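PDB 4N6F: putative thiosugar synthase from Amycolatopsis orientalis, which probably uses sulphur from a carrier-protein thiocarboxylate to build a 2-thiosugar phosphate, in a TIM barrel related to thiazole synthase ThiG. Local coordinates for residues P141-D146 with L161-S166; G188-V193 with G210-L215. All coordinates share one frame; numbering follows the deposited sequence.

Contact 1: residues P141-D146 with L161-S166; sequences PFILPD and LRVMAS
Two neighbouring parallel strands of the TIM barrel, 138-143 and 161-164, meet here as the two strands of a beta-alpha-beta unit, joined by helix 147-156. Their backbones form a regular parallel ladder: Arg162 N donates to Pro141 O (2.8 Å), Ile143 N to Arg162 O (2.9 Å) and Met164 N to Ile143 O (2.9 Å). Pro141 lacks an amide N-H, but only its carbonyl is needed in this ladder.

On the pocket face, Phe142 swings CG anti to its backbone N (chi1 -168°), so the ring runs alongside the neighbouring strand and presents its edge to Arg162 C. Arg162, bent at chi2 and chi3, folds back until CB of Phe142 lies 3.3 Å above one face of its guanidinium, toward the rim of the group, whose plane is turned 23° from the ring. Salt bridges to Glu194 and Asp112 and a bond from NH2 to Leu140 O grip this buried cation and fix its rotation. Met164 extends past the far end of the ring, its CE 3.9 Å from CZ of Phe142, while its SD lies 3.6 Å from CD2 of Leu144.

On the helix-facing side, branched Ile143 suits an apolar layer: its CG1 packs 3.8 Å from CD2 of Leu161, and both touch Leu153 of helix 147-156. Phe142 and Arg162 both touch fructose 6-phosphate, a layout typical of the inner wall of a TIM-barrel pocket.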
loop_
_atom_site.group_PDB
_atom_site.type_symbol
_atom_site.label_atom_id
_atom_site.label_comp_id
_atom_site.label_asym_id
_atom_site.label_seq_id
_atom_site.Cartn_x
_atom_site.Cartn_y
_atom_site.Cartn_z
ATOM N N PRO A 141 11.161 -17.943 14.175
ATOM C CA PRO A 141 11.479 -17.074 15.301
ATOM C C PRO A 141 11.260 -15.592 15.016
ATOM O O PRO A 141 11.287 -15.165 13.864
ATOM C CB PRO A 141 12.958 -17.370 15.578
ATOM C CG PRO A 141 13.502 -17.926 14.308
ATOM C CD PRO A 141 12.370 -18.482 13.518
ATOM N N PHE A 142 11.050 -14.831 16.085
ATOM C CA PHE A 142 10.817 -13.391 16.035
ATOM C C PHE A 142 12.053 -12.720 16.621
ATOM O O PHE A 142 12.499 -13.088 17.717
ATOM C CB PHE A 142 9.578 -13.070 16.877
ATOM C CG PHE A 142 9.022 -11.676 16.702
ATOM C CD1 PHE A 142 9.198 -10.952 15.536
ATOM C CD2 PHE A 142 8.250 -11.122 17.706
ATOM C CE1 PHE A 142 8.654 -9.681 15.399
ATOM C CE2 PHE A 142 7.706 -9.849 17.580
ATOM C CZ PHE A 142 7.905 -9.127 16.423
ATOM N N ILE A 143 12.629 -11.776 15.877
ATOM C CA ILE A 143 13.810 -11.040 16.324
ATOM C C ILE A 143 13.714 -9.549 16.031
ATOM O O ILE A 143 12.975 -9.113 15.132
ATOM C CB ILE A 143 15.120 -11.568 15.682
ATOM C CG1 ILE A 143 15.110 -11.413 14.159
ATOM C CG2 ILE A 143 15.346 -13.027 16.053
ATOM C CD1 ILE A 143 16.483 -11.489 13.523
ATOM N N LEU A 144 14.450 -8.769 16.825
ATOM C CA LEU A 144 14.819 -7.414 16.469
ATOM C C LEU A 144 15.781 -7.483 15.303
ATOM O O LEU A 144 16.648 -8.368 15.271
ATOM C CB LEU A 144 15.501 -6.690 17.639
ATOM C CG LEU A 144 14.722 -6.561 18.948
ATOM C CD1 LEU A 144 15.559 -5.836 19.996
ATOM C CD2 LEU A 144 13.408 -5.841 18.719
ATOM N N PRO A 145 15.642 -6.552 14.341
ATOM C CA PRO A 145 16.481 -6.609 13.152
ATOM C C PRO A 145 17.953 -6.510 13.521
ATOM O O PRO A 145 18.445 -5.440 13.856
ATOM C CB PRO A 145 16.020 -5.400 12.321
ATOM C CG PRO A 145 15.296 -4.505 13.271
ATOM C CD PRO A 145 14.714 -5.408 14.318
ATOM N N ASP A 146 18.623 -7.650 13.518
ATOM C CA ASP A 146 20.041 -7.723 13.794
ATOM C C ASP A 146 20.619 -8.813 12.912
ATOM O O ASP A 146 20.178 -9.959 12.939
ATOM C CB ASP A 146 20.320 -8.041 15.260
ATOM C CG ASP A 146 21.796 -8.178 15.543
ATOM O OD1 ASP A 146 22.489 -7.149 15.510
ATOM O OD2 ASP A 146 22.276 -9.306 15.787
ATOM N N LEU A 161 12.051 -16.048 9.034
ATOM C CA LEU A 161 12.385 -15.104 10.093
ATOM C C LEU A 161 11.303 -14.071 10.217
ATOM O O LEU A 161 10.972 -13.411 9.243
ATOM C CB LEU A 161 13.663 -14.342 9.739
ATOM C CG LEU A 161 14.922 -14.592 10.534
ATOM C CD1 LEU A 161 15.959 -13.557 10.128
ATOM C CD2 LEU A 161 14.640 -14.507 12.032
ATOM N N ARG A 162 10.768 -13.909 11.410
ATOM C CA ARG A 162 9.883 -12.791 11.685
ATOM C C ARG A 162 10.753 -11.686 12.274
ATOM O O ARG A 162 11.544 -11.931 13.197
ATOM C CB ARG A 162 8.756 -13.208 12.632
ATOM C CG ARG A 162 7.851 -14.302 12.060
ATOM C CD ARG A 162 7.318 -15.251 13.134
ATOM N NE ARG A 162 6.665 -14.507 14.206
ATOM C CZ ARG A 162 6.775 -14.764 15.513
ATOM N NH1 ARG A 162 6.148 -13.977 16.380
ATOM N NH2 ARG A 162 7.502 -15.775 15.968
ATOM N N VAL A 163 10.625 -10.483 11.718
ATOM C CA VAL A 163 11.498 -9.359 12.063
ATOM C C VAL A 163 10.648 -8.168 12.519
ATOM O O VAL A 163 9.676 -7.810 11.864
ATOM C CB VAL A 163 12.380 -8.973 10.847
ATOM C CG1 VAL A 163 13.195 -7.728 11.130
ATOM C CG2 VAL A 163 13.309 -10.127 10.490
ATOM N N MET A 164 11.011 -7.567 13.651
ATOM C CA MET A 164 10.181 -6.540 14.272
ATOM C C MET A 164 10.278 -5.236 13.512
ATOM O O MET A 164 11.369 -4.734 13.281
ATOM C CB MET A 164 10.564 -6.320 15.733
ATOM C CG MET A 164 9.843 -5.149 16.397
ATOM S SD MET A 164 9.944 -5.149 18.201
ATOM C CE MET A 164 8.384 -5.902 18.619
ATOM N N ALA A 165 9.123 -4.712 13.113
ATOM C CA ALA A 165 9.031 -3.431 12.429
ATOM C C ALA A 165 9.029 -2.267 13.423
ATOM O O ALA A 165 9.730 -1.284 13.235
ATOM C CB ALA A 165 7.766 -3.393 11.578
ATOM N N SER A 166 8.210 -2.383 14.464
ATOM C CA SER A 166 8.166 -1.410 15.557
ATOM C C SER A 166 7.494 -2.088 16.757
ATOM O O SER A 166 7.133 -3.262 16.666
ATOM C CB SER A 166 7.418 -0.151 15.127
ATOM O OG SER A 166 6.106 -0.453 14.718
#

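Contact 2: residues G188-V193 with G210-L215; sequences GIPVVV and GASATL. With CA (calcium ion), chain E.
Val193 sets its CG1 anti to the backbone N (chi1 173°), which leaves CG2 beside that N and aimed at Ala211, whose CB it meets at 3.6 Å. Ser212 instead turns OG back beside its own N (chi1 -65°), so that OG comes up beside the CB corner of the Pro190 ring, 3.5 Å from its CB, and reaches a bridging water. That water also accepts the Val191 N-H and donates to Gly210 O, tying three backbone or side-chain groups together where the two strands are just beginning. Gly210 closes the preceding helix, 200-208, in a Schellman motif; its positive phi suits a residue without a side chain.

Ser212 N donates to Val191 O (2.8 Å) before the second strand begins, and Ser212 is one extra residue on this side. Regular parallel pairing runs from Val192/Ala213 to Val193/Thr214: Val193 N donates to Ala213 O (2.9 Å) and Leu215 N to Val193 O (2.9 Å), the last bond being the straightest at 162°. Val192 shares one face with Ala213, its CG2 lying 4.2 Å from the small CB there, while its CG1 reaches across to CB of Leu215. On the other face Val193 and Thr214 touch Ala206 of helix 200-208; small and beta-branched residues pack closely between sheet and helix.

The chemistry is therefore divided: a water bridges the backbones just before the strands, and a calcium ion carrying two waters sits farther back at Gly188 O, whereas the paired strands rely on amide hydrogen bonds and close apolar packing.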
loop_
_atom_site.group_PDB
_atom_site.type_symbol
_atom_site.label_atom_id
_atom_site.label_comp_id
_atom_site.label_asym_id
_atom_site.label_seq_id
_atom_site.Cartn_x
_atom_site.Cartn_y
_atom_site.Cartn_z
ATOM N N GLY A 188 19.009 -15.746 3.444
ATOM C CA GLY A 188 18.476 -16.645 2.430
ATOM C C GLY A 188 17.116 -17.236 2.746
ATOM O O GLY A 188 16.531 -17.917 1.911
ATOM N N ILE A 189 16.592 -16.997 3.939
ATOM C CA ILE A 189 15.266 -17.522 4.267
ATOM C C ILE A 189 14.240 -16.398 4.187
ATOM O O ILE A 189 14.585 -15.231 4.364
ATOM C CB ILE A 189 15.232 -18.232 5.629
ATOM C CG1 ILE A 189 15.799 -17.359 6.734
ATOM C CG2 ILE A 189 16.021 -19.536 5.547
ATOM C CD1 ILE A 189 15.538 -17.912 8.117
ATOM N N PRO A 190 12.977 -16.743 3.910
ATOM C CA PRO A 190 11.957 -15.710 3.829
ATOM C C PRO A 190 11.818 -14.901 5.129
ATOM O O PRO A 190 11.956 -15.456 6.221
ATOM C CB PRO A 190 10.676 -16.503 3.558
ATOM C CG PRO A 190 11.135 -17.763 2.927
ATOM C CD PRO A 190 12.427 -18.074 3.612
ATOM N N VAL A 191 11.558 -13.605 4.975
ATOM C CA VAL A 191 11.353 -12.687 6.079
ATOM C C VAL A 191 9.880 -12.255 6.139
ATOM O O VAL A 191 9.280 -11.870 5.122
ATOM C CB VAL A 191 12.285 -11.454 5.960
ATOM C CG1 VAL A 191 11.898 -10.354 6.938
ATOM C CG2 VAL A 191 13.728 -11.864 6.204
ATOM N N VAL A 192 9.311 -12.371 7.337
ATOM C CA VAL A 192 7.969 -11.907 7.661
ATOM C C VAL A 192 8.128 -10.657 8.527
ATOM O O VAL A 192 8.767 -10.704 9.587
ATOM C CB VAL A 192 7.165 -12.973 8.459
ATOM C CG1 VAL A 192 5.787 -12.452 8.851
ATOM C CG2 VAL A 192 7.023 -14.275 7.674
ATOM N N VAL A 193 7.570 -9.540 8.081
ATOM C CA VAL A 193 7.595 -8.309 8.879
ATOM C C VAL A 193 6.443 -8.341 9.893
ATOM O O VAL A 193 5.314 -8.714 9.561
ATOM C CB VAL A 193 7.542 -7.044 7.991
ATOM C CG1 VAL A 193 7.389 -5.780 8.823
ATOM C CG2 VAL A 193 8.817 -6.948 7.169
ATOM N N GLY A 210 10.997 -6.231 0.225
ATOM C CA GLY A 210 11.319 -7.638 -0.055
ATOM C C GLY A 210 10.764 -8.649 0.953
ATOM O O GLY A 210 11.069 -9.830 0.873
ATOM N N ALA A 211 9.963 -8.208 1.914
ATOM C CA ALA A 211 9.329 -9.160 2.841
ATOM C C ALA A 211 8.469 -10.142 2.039
ATOM O O ALA A 211 7.890 -9.774 1.014
ATOM C CB ALA A 211 8.488 -8.448 3.881
ATOM N N SER A 212 8.429 -11.391 2.486
ATOM C CA SER A 212 7.589 -12.408 1.849
ATOM C C SER A 212 6.174 -12.339 2.395
ATOM O O SER A 212 5.231 -12.807 1.748
ATOM C CB SER A 212 8.153 -13.807 2.099
ATOM O OG SER A 212 9.410 -13.951 1.473
ATOM N N ALA A 213 6.031 -11.784 3.599
ATOM C CA ALA A 213 4.728 -11.674 4.237
ATOM C C ALA A 213 4.781 -10.713 5.418
ATOM O O ALA A 213 5.861 -10.239 5.829
ATOM C CB ALA A 213 4.250 -13.049 4.705
ATOM N N THR A 214 3.598 -10.449 5.956
ATOM C CA THR A 214 3.424 -9.598 7.113
ATOM C C THR A 214 2.510 -10.298 8.109
ATOM O O THR A 214 1.530 -10.926 7.715
ATOM C CB THR A 214 2.774 -8.269 6.698
ATOM O OG1 THR A 214 3.568 -7.668 5.673
ATOM C CG2 THR A 214 2.690 -7.312 7.867
ATOM N N LEU A 215 2.834 -10.196 9.392
ATOM C CA LEU A 215 1.966 -10.725 10.432
ATOM C C LEU A 215 1.315 -9.546 11.116
ATOM O O LEU A 215 1.999 -8.630 11.572
ATOM C CB LEU A 215 2.725 -11.583 11.438
ATOM C CG LEU A 215 1.818 -12.347 12.415
ATOM C CD1 LEU A 215 2.433 -13.686 12.817
ATOM C CD2 LEU A 215 1.482 -11.538 13.658
HETATM CA CA CA E . 17.304 -20.482 1.689
HETATM O O HOH W 1 11.404 -12.517 2.175
HETATM O O HOH W 2 18.102 -22.587 1.585
HETATM O O HOH W 3 19.046 -20.533 3.575
#

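Overall arrangement
Contacts 1 and 2 belong to successive beta-alpha-beta units in one parallel barrel sheet, ordered 138-143, 161-164, 191-194 and 213-216, with their centres about 10 Å apart. Strands 161-164 and 191-194 join them: Leu161 O lies 2.7 Å from Val192 N and Val163 N 2.8 Å from Val192 O, both probable hydrogen bonds. Packing continues the seam, with CG2 of Val163 3.8 Å from CG1 of Val191. Contact 1 supplies Phe142 and Arg162 to the fructose 6-phosphate pocket, while contact 2 approaches it through Leu215. The side chain of Arg162 comes within about 3 Å of the sugar phosphate at the nearest atoms, and that of Leu215 within about 4 Å.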